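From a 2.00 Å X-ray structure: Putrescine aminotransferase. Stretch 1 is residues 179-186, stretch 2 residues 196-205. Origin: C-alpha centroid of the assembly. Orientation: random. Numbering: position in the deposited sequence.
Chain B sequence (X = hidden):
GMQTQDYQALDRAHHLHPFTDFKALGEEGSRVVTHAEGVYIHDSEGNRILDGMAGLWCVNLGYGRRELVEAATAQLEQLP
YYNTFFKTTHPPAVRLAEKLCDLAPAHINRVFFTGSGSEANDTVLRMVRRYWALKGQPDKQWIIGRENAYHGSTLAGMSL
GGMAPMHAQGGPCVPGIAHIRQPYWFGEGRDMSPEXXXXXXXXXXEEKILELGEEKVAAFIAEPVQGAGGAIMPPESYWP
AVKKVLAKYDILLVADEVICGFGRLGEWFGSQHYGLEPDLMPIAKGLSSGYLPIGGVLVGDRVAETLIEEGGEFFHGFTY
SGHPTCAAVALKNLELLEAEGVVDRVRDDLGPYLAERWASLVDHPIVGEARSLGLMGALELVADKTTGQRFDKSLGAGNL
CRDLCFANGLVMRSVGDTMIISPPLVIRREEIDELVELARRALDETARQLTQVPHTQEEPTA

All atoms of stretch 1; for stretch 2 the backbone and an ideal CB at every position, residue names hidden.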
ATOM      1  N   HIS B 179      -8.013  21.624   7.716  1.00 18.18           N
ATOM      2  CA  HIS B 179      -6.791  21.573   8.512  1.00 18.22           C
ATOM      3  C   HIS B 179      -6.742  22.714   9.515  1.00 31.57           C
ATOM      4  O   HIS B 179      -6.941  23.876   9.152  1.00 33.24           O
ATOM      5  CB  HIS B 179      -5.559  21.602   7.602  1.00 23.91           C
ATOM      6  CG  HIS B 179      -5.445  20.395   6.728  1.00 32.37           C
ATOM      7  ND1 HIS B 179      -5.968  20.344   5.454  1.00 35.35           N
ATOM      8  CD2 HIS B 179      -4.897  19.180   6.960  1.00 28.58           C
ATOM      9  CE1 HIS B 179      -5.732  19.152   4.933  1.00 27.69           C
ATOM     10  NE2 HIS B 179      -5.084  18.427   5.826  1.00 39.21           N
ATOM     11  N   ILE B 180      -6.491  22.369  10.775  1.00 27.22           N
ATOM     12  CA  ILE B 180      -6.344  23.345  11.841  1.00 28.47           C
ATOM     13  C   ILE B 180      -4.868  23.430  12.225  1.00 28.88           C
ATOM     14  O   ILE B 180      -4.037  22.639  11.780  1.00 22.71           O
ATOM     15  CB  ILE B 180      -7.214  23.002  13.069  1.00 28.09           C
ATOM     16  CG1 ILE B 180      -6.787  21.655  13.659  1.00 20.63           C
ATOM     17  CG2 ILE B 180      -8.684  22.979  12.678  1.00 23.72           C
ATOM     18  CD1 ILE B 180      -7.528  21.259  14.916  1.00 22.90           C
ATOM     19  N   ARG B 181      -4.550  24.403  13.073  1.00 22.36           N
ATOM     20  CA  ARG B 181      -3.174  24.656  13.473  1.00 30.17           C
ATOM     21  C   ARG B 181      -2.630  23.500  14.310  1.00 23.21           C
ATOM     22  O   ARG B 181      -3.375  22.739  14.933  1.00 28.29           O
ATOM     23  CB  ARG B 181      -3.093  25.960  14.265  1.00 32.49           C
ATOM     24  CG  ARG B 181      -3.864  25.917  15.577  1.00 40.42           C
ATOM     25  CD  ARG B 181      -3.946  27.288  16.225  1.00 54.46           C
ATOM     26  NE  ARG B 181      -2.633  27.876  16.466  1.00 49.31           N
ATOM     27  CZ  ARG B 181      -2.442  29.098  16.952  1.00 53.54           C
ATOM     28  NH1 ARG B 181      -3.482  29.865  17.247  1.00 38.89           N
ATOM     29  NH2 ARG B 181      -1.212  29.555  17.140  1.00 62.42           N
ATOM     30  N   GLN B 182      -1.277  23.378  14.321  1.00 31.55           N
ATOM     31  CA  GLN B 182      -0.597  22.290  15.008  1.00 37.31           C
ATOM     32  C   GLN B 182      -0.132  22.729  16.393  1.00 28.62           C
ATOM     33  O   GLN B 182       0.259  23.884  16.586  1.00 28.90           O
ATOM     34  CB  GLN B 182       0.614  21.815  14.199  1.00 34.46           C
ATOM     35  CG  GLN B 182       1.611  22.921  13.884  1.00 37.88           C
ATOM     36  CD  GLN B 182       2.926  22.401  13.333  1.00 37.12           C
ATOM     37  OE1 GLN B 182       3.238  21.213  13.441  1.00 28.58           O
ATOM     38  NE2 GLN B 182       3.717  23.298  12.758  1.00 23.35           N
ATOM     39  N   PRO B 183      -0.134  21.828  17.386  1.00 26.47           N
ATOM     40  CA  PRO B 183       0.309  22.215  18.742  1.00 26.21           C
ATOM     41  C   PRO B 183       1.830  22.239  18.889  1.00 28.15           C
ATOM     42  O   PRO B 183       2.417  21.561  19.737  1.00 31.19           O
ATOM     43  CB  PRO B 183      -0.357  21.143  19.617  1.00 30.21           C
ATOM     44  CG  PRO B 183      -0.409  19.929  18.742  1.00 31.46           C
ATOM     45  CD  PRO B 183      -0.651  20.445  17.340  1.00 28.13           C
ATOM     46  N   TYR B 184       2.482  23.064  18.065  1.00 33.90           N
ATOM     47  CA  TYR B 184       3.942  23.179  18.030  1.00 29.23           C
ATOM     48  C   TYR B 184       4.359  24.434  18.788  1.00 29.41           C
ATOM     49  O   TYR B 184       4.472  25.517  18.213  1.00 31.05           O
ATOM     50  CB  TYR B 184       4.425  23.221  16.584  1.00 27.49           C
ATOM     51  CG  TYR B 184       5.925  23.282  16.396  1.00 31.58           C
ATOM     52  CD1 TYR B 184       6.800  22.891  17.404  1.00 31.30           C
ATOM     53  CD2 TYR B 184       6.468  23.718  15.193  1.00 31.74           C
ATOM     54  CE1 TYR B 184       8.170  22.941  17.219  1.00 27.01           C
ATOM     55  CE2 TYR B 184       7.830  23.771  14.999  1.00 31.95           C
ATOM     56  CZ  TYR B 184       8.676  23.383  16.012  1.00 33.09           C
ATOM     57  OH  TYR B 184      10.035  23.437  15.804  1.00 34.76           O
ATOM     58  N   TRP B 185       4.639  24.281  20.085  1.00 28.87           N
ATOM     59  CA  TRP B 185       4.876  25.453  20.921  1.00 30.95           C
ATOM     60  C   TRP B 185       6.140  26.200  20.503  1.00 38.13           C
ATOM     61  O   TRP B 185       6.125  27.429  20.365  1.00 36.90           O
ATOM     62  CB  TRP B 185       4.971  25.054  22.396  1.00 34.98           C
ATOM     63  CG  TRP B 185       5.194  26.244  23.290  1.00 44.29           C
ATOM     64  CD1 TRP B 185       4.248  27.131  23.720  1.00 43.88           C
ATOM     65  CD2 TRP B 185       6.440  26.689  23.842  1.00 54.58           C
ATOM     66  NE1 TRP B 185       4.827  28.094  24.510  1.00 47.69           N
ATOM     67  CE2 TRP B 185       6.172  27.847  24.601  1.00 34.91           C
ATOM     68  CE3 TRP B 185       7.756  26.220  23.771  1.00 53.23           C
ATOM     69  CZ2 TRP B 185       7.169  28.539  25.285  1.00 36.66           C
ATOM     70  CZ3 TRP B 185       8.746  26.910  24.453  1.00 45.61           C
ATOM     71  CH2 TRP B 185       8.446  28.057  25.198  1.00 46.57           C
ATOM     72  N   PHE B 186       7.254  25.487  20.319  1.00 35.51           N
ATOM     73  CA  PHE B 186       8.506  26.188  20.066  1.00 46.16           C
ATOM     74  C   PHE B 186       8.421  27.011  18.787  1.00 42.73           C
ATOM     75  O   PHE B 186       8.868  28.163  18.747  1.00 32.54           O
ATOM     76  CB  PHE B 186       9.682  25.216  19.982  1.00 48.69           C
ATOM     77  CG  PHE B 186      11.020  25.907  19.912  1.00 53.89           C
ATOM     78  CD1 PHE B 186      11.527  26.351  18.701  1.00 52.29           C
ATOM     79  CD2 PHE B 186      11.759  26.131  21.063  1.00 50.12           C
ATOM     80  CE1 PHE B 186      12.749  26.997  18.639  1.00 55.10           C
ATOM     81  CE2 PHE B 186      12.982  26.775  21.007  1.00 44.59           C
ATOM     82  CZ  PHE B 186      13.477  27.209  19.794  1.00 53.45           C
ATOM     83  N   UNK B 196      -1.343  27.617  28.025  1.00 38.73           N
ATOM     84  CA  UNK B 196      -2.305  28.415  27.272  1.00 39.62           C
ATOM     85  C   UNK B 196      -2.266  28.070  25.788  1.00 39.99           C
ATOM     86  O   UNK B 196      -3.309  28.020  25.126  1.00 46.94           O
ATOM     87  CB  UNK B 196      -2.030  29.907  27.472  1.00 39.62           C
ATOM     88  N   UNK B 197      -1.070  27.832  25.247  1.00 35.62           N
ATOM     89  CA  UNK B 197      -0.956  27.480  23.836  1.00 31.30           C
ATOM     90  C   UNK B 197      -1.688  26.179  23.532  1.00 37.73           C
ATOM     91  O   UNK B 197      -2.416  26.086  22.537  1.00 28.29           O
ATOM     92  CB  UNK B 197       0.516  27.361  23.434  1.00 31.30           C
ATOM     93  N   UNK B 198      -1.507  25.163  24.378  1.00 42.09           N
ATOM     94  CA  UNK B 198      -2.197  23.904  24.156  1.00 37.50           C
ATOM     95  C   UNK B 198      -3.702  24.071  24.088  1.00 33.21           C
ATOM     96  O   UNK B 198      -4.372  23.434  23.272  1.00 32.47           O
ATOM     97  CB  UNK B 198      -1.839  22.909  25.262  1.00 37.50           C
ATOM     98  N   UNK B 199      -4.252  24.944  24.932  1.00 33.85           N
ATOM     99  CA  UNK B 199      -5.695  25.156  24.938  1.00 37.21           C
ATOM    100  C   UNK B 199      -6.146  25.922  23.702  1.00 37.26           C
ATOM    101  O   UNK B 199      -7.214  25.638  23.147  1.00 35.81           O
ATOM    102  CB  UNK B 199      -6.117  25.906  26.203  1.00 37.21           C
ATOM    103  N   UNK B 200      -5.343  26.883  23.243  1.00 34.10           N
ATOM    104  CA  UNK B 200      -5.661  27.585  22.004  1.00 31.31           C
ATOM    105  C   UNK B 200      -5.734  26.615  20.829  1.00 27.58           C
ATOM    106  O   UNK B 200      -6.664  26.666  20.019  1.00 28.80           O
ATOM    107  CB  UNK B 200      -4.622  28.673  21.726  1.00 31.31           C
ATOM    108  N   UNK B 201      -4.759  25.709  20.729  1.00 37.40           N
ATOM    109  CA  UNK B 201      -4.740  24.773  19.608  1.00 38.35           C
ATOM    110  C   UNK B 201      -5.885  23.772  19.688  1.00 34.34           C
ATOM    111  O   UNK B 201      -6.382  23.325  18.648  1.00 26.89           O
ATOM    112  CB  UNK B 201      -3.403  24.030  19.563  1.00 38.35           C
ATOM    113  N   UNK B 202      -6.313  23.404  20.899  1.00 31.43           N
ATOM    114  CA  UNK B 202      -7.519  22.594  21.044  1.00 25.89           C
ATOM    115  C   UNK B 202      -8.763  23.385  20.654  1.00 23.60           C
ATOM    116  O   UNK B 202      -9.681  22.841  20.030  1.00 27.59           O
ATOM    117  CB  UNK B 202      -7.649  22.085  22.481  1.00 25.89           C
ATOM    118  N   UNK B 203      -8.827  24.665  21.036  1.00 31.39           N
ATOM    119  CA  UNK B 203      -9.976  25.486  20.666  1.00 27.90           C
ATOM    120  C   UNK B 203     -10.068  25.667  19.156  1.00 29.18           C
ATOM    121  O   UNK B 203     -11.163  25.878  18.623  1.00 26.24           O
ATOM    122  CB  UNK B 203      -9.895  26.851  21.352  1.00 27.90           C
ATOM    123  N   UNK B 204      -8.934  25.590  18.453  1.00 30.66           N
ATOM    124  CA  UNK B 204      -8.959  25.671  16.997  1.00 28.75           C
ATOM    125  C   UNK B 204      -9.810  24.564  16.394  1.00 35.98           C
ATOM    126  O   UNK B 204     -10.453  24.772  15.359  1.00 30.66           O
ATOM    127  CB  UNK B 204      -7.537  25.602  16.436  1.00 28.75           C
ATOM    128  N   UNK B 205      -9.822  23.382  17.016  1.00 23.29           N
ATOM    129  CA  UNK B 205     -10.684  22.304  16.542  1.00 25.24           C
ATOM    130  C   UNK B 205     -12.153  22.696  16.643  1.00 28.15           C
ATOM    131  O   UNK B 205     -12.917  22.548  15.682  1.00 23.42           O
ATOM    132  CB  UNK B 205     -10.424  21.023  17.338  1.00 25.24           C
TER

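Stretch 2 is helical throughout, and it runs against stretch 1 in the opposite order: 197 lies by Trp-185, 201 by Pro-183, 204 by Ile-180. Positions four or three residues apart therefore carry the contact.

At position 196 the ideal CB has nothing of stretch 1 within 5.5 Å, so any good helix former would suit. It is Ala-196.

Position 197 points toward stretch 1, its ideal CB 3.8 Å from Trp-185 CD1. Beyond lies a space walled largely by backbone from Gln-182 to Trp-185, near the Arg-181 guanidinium, with room for a large side chain; leucine, methionine or an aromatic would all be reasonable. The deposited residue is Phe-197, with chi1 t. Its CE2 comes 3.4 Å from Trp-185 N and 3.4 Å from Tyr-184 C, so the ring packs on the backbone where the loop turns into a helix. The edge of Trp-185 is directed at its face in an offset edge-to-face pair, with planes at 72°, while Arg-181 NH2 sits at the Phe-197 ring edge, 3.6 Å from CE1.

Position 198 meets nothing of stretch 1, and its phi/psi of -57/-39 is ordinary helix, open to most helix-compatible residues; Gly-198 is not required by its backbone angles. Position 199 is also out of reach, and a polar residue such as Gln-199 is one choice among many.

Position 200 points sideways, its ideal CB 4.8 Å from Arg-181 NH1. An acidic residue could answer the charge, but a small or polar one would also fit. Thr-200 makes no salt bridge: its CG2 packs 3.5 Å from Arg-181 NH1, and its OG1 donates to Ala-196 O at 3.1 Å, back along the helix.

Position 201 points toward the loop, its ideal CB 4.2 Å from Pro-183 CB and 4.4 Å from Arg-181 CG. So close an approach favours something small: alanine, serine, cysteine, perhaps valine. Cys-201, chi1 m, places SG 3.7 Å from Gln-182 O and 3.8 Å from Arg-181 NE. A water links the backbones here, donating to Cys-201 O at 2.8 Å and Arg-181 O at 2.9 Å.

Positions 202, directed away, and 203, out of reach, are unconstrained by stretch 1, so many helix formers would suit; they are Ala-202 and Glu-203.

Position 204 points toward it, its ideal CB 3.8 Å from Arg-181 CG and 4.3 Å from Ile-180 CB. Small residues suit, and Ala-204 fills the gap with its methyl alone.

Position 205 points sideways, with Ile-180 CD1 3.8 Å from its ideal CB, inviting an aliphatic residue. Leu-205 meets that methyl with its own CB, and its CD1 lies 4.1 Å from Ile-180 CD1.

Stretch 2 (196-205) AFGQTCAEAL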
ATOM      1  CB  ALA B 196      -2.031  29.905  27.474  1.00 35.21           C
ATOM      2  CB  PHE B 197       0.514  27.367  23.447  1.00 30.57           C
ATOM      3  CG  PHE B 197       0.736  27.089  21.990  1.00 29.98           C
ATOM      4  CD1 PHE B 197       0.394  28.031  21.036  1.00 41.13           C
ATOM      5  CD2 PHE B 197       1.287  25.891  21.574  1.00 28.25           C
ATOM      6  CE1 PHE B 197       0.599  27.786  19.696  1.00 38.02           C
ATOM      7  CE2 PHE B 197       1.494  25.639  20.231  1.00 26.66           C
ATOM      8  CZ  PHE B 197       1.150  26.588  19.292  1.00 39.84           C
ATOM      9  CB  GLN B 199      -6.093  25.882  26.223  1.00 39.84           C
ATOM     10  CG  GLN B 199      -5.795  25.061  27.472  1.00 43.63           C
ATOM     11  CD  GLN B 199      -5.950  25.844  28.756  1.00 57.48           C
ATOM     12  OE1 GLN B 199      -5.845  27.070  28.767  1.00 67.06           O
ATOM     13  NE2 GLN B 199      -6.201  25.137  29.851  1.00 46.87           N
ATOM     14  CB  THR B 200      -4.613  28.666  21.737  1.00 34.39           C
ATOM     15  OG1 THR B 200      -4.638  29.629  22.795  1.00 37.70           O
ATOM     16  CG2 THR B 200      -4.871  29.364  20.409  1.00 46.30           C
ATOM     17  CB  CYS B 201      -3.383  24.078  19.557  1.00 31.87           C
ATOM     18  SG  CYS B 201      -2.053  25.237  19.160  1.00 32.50           S
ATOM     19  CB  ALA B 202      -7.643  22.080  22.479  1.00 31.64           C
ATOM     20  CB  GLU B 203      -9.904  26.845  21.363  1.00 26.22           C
ATOM     21  CG  GLU B 203     -11.064  27.787  21.035  1.00 64.22           C
ATOM     22  CD  GLU B 203     -12.432  27.144  21.214  1.00 56.92           C
ATOM     23  OE1 GLU B 203     -12.563  26.225  22.051  1.00 51.02           O
ATOM     24  OE2 GLU B 203     -13.381  27.563  20.518  1.00 58.55           O
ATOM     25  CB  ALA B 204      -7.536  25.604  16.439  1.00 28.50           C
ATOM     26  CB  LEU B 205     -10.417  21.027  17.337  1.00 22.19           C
ATOM     27  CG  LEU B 205     -11.347  19.860  17.000  1.00 23.70           C
ATOM     28  CD1 LEU B 205     -11.200  19.470  15.525  1.00 21.72           C
ATOM     29  CD2 LEU B 205     -11.082  18.666  17.904  1.00 28.00           C
TER
HETATM   30  O   HOH W   1      -4.848  21.519  17.105  1.00 25.33           O
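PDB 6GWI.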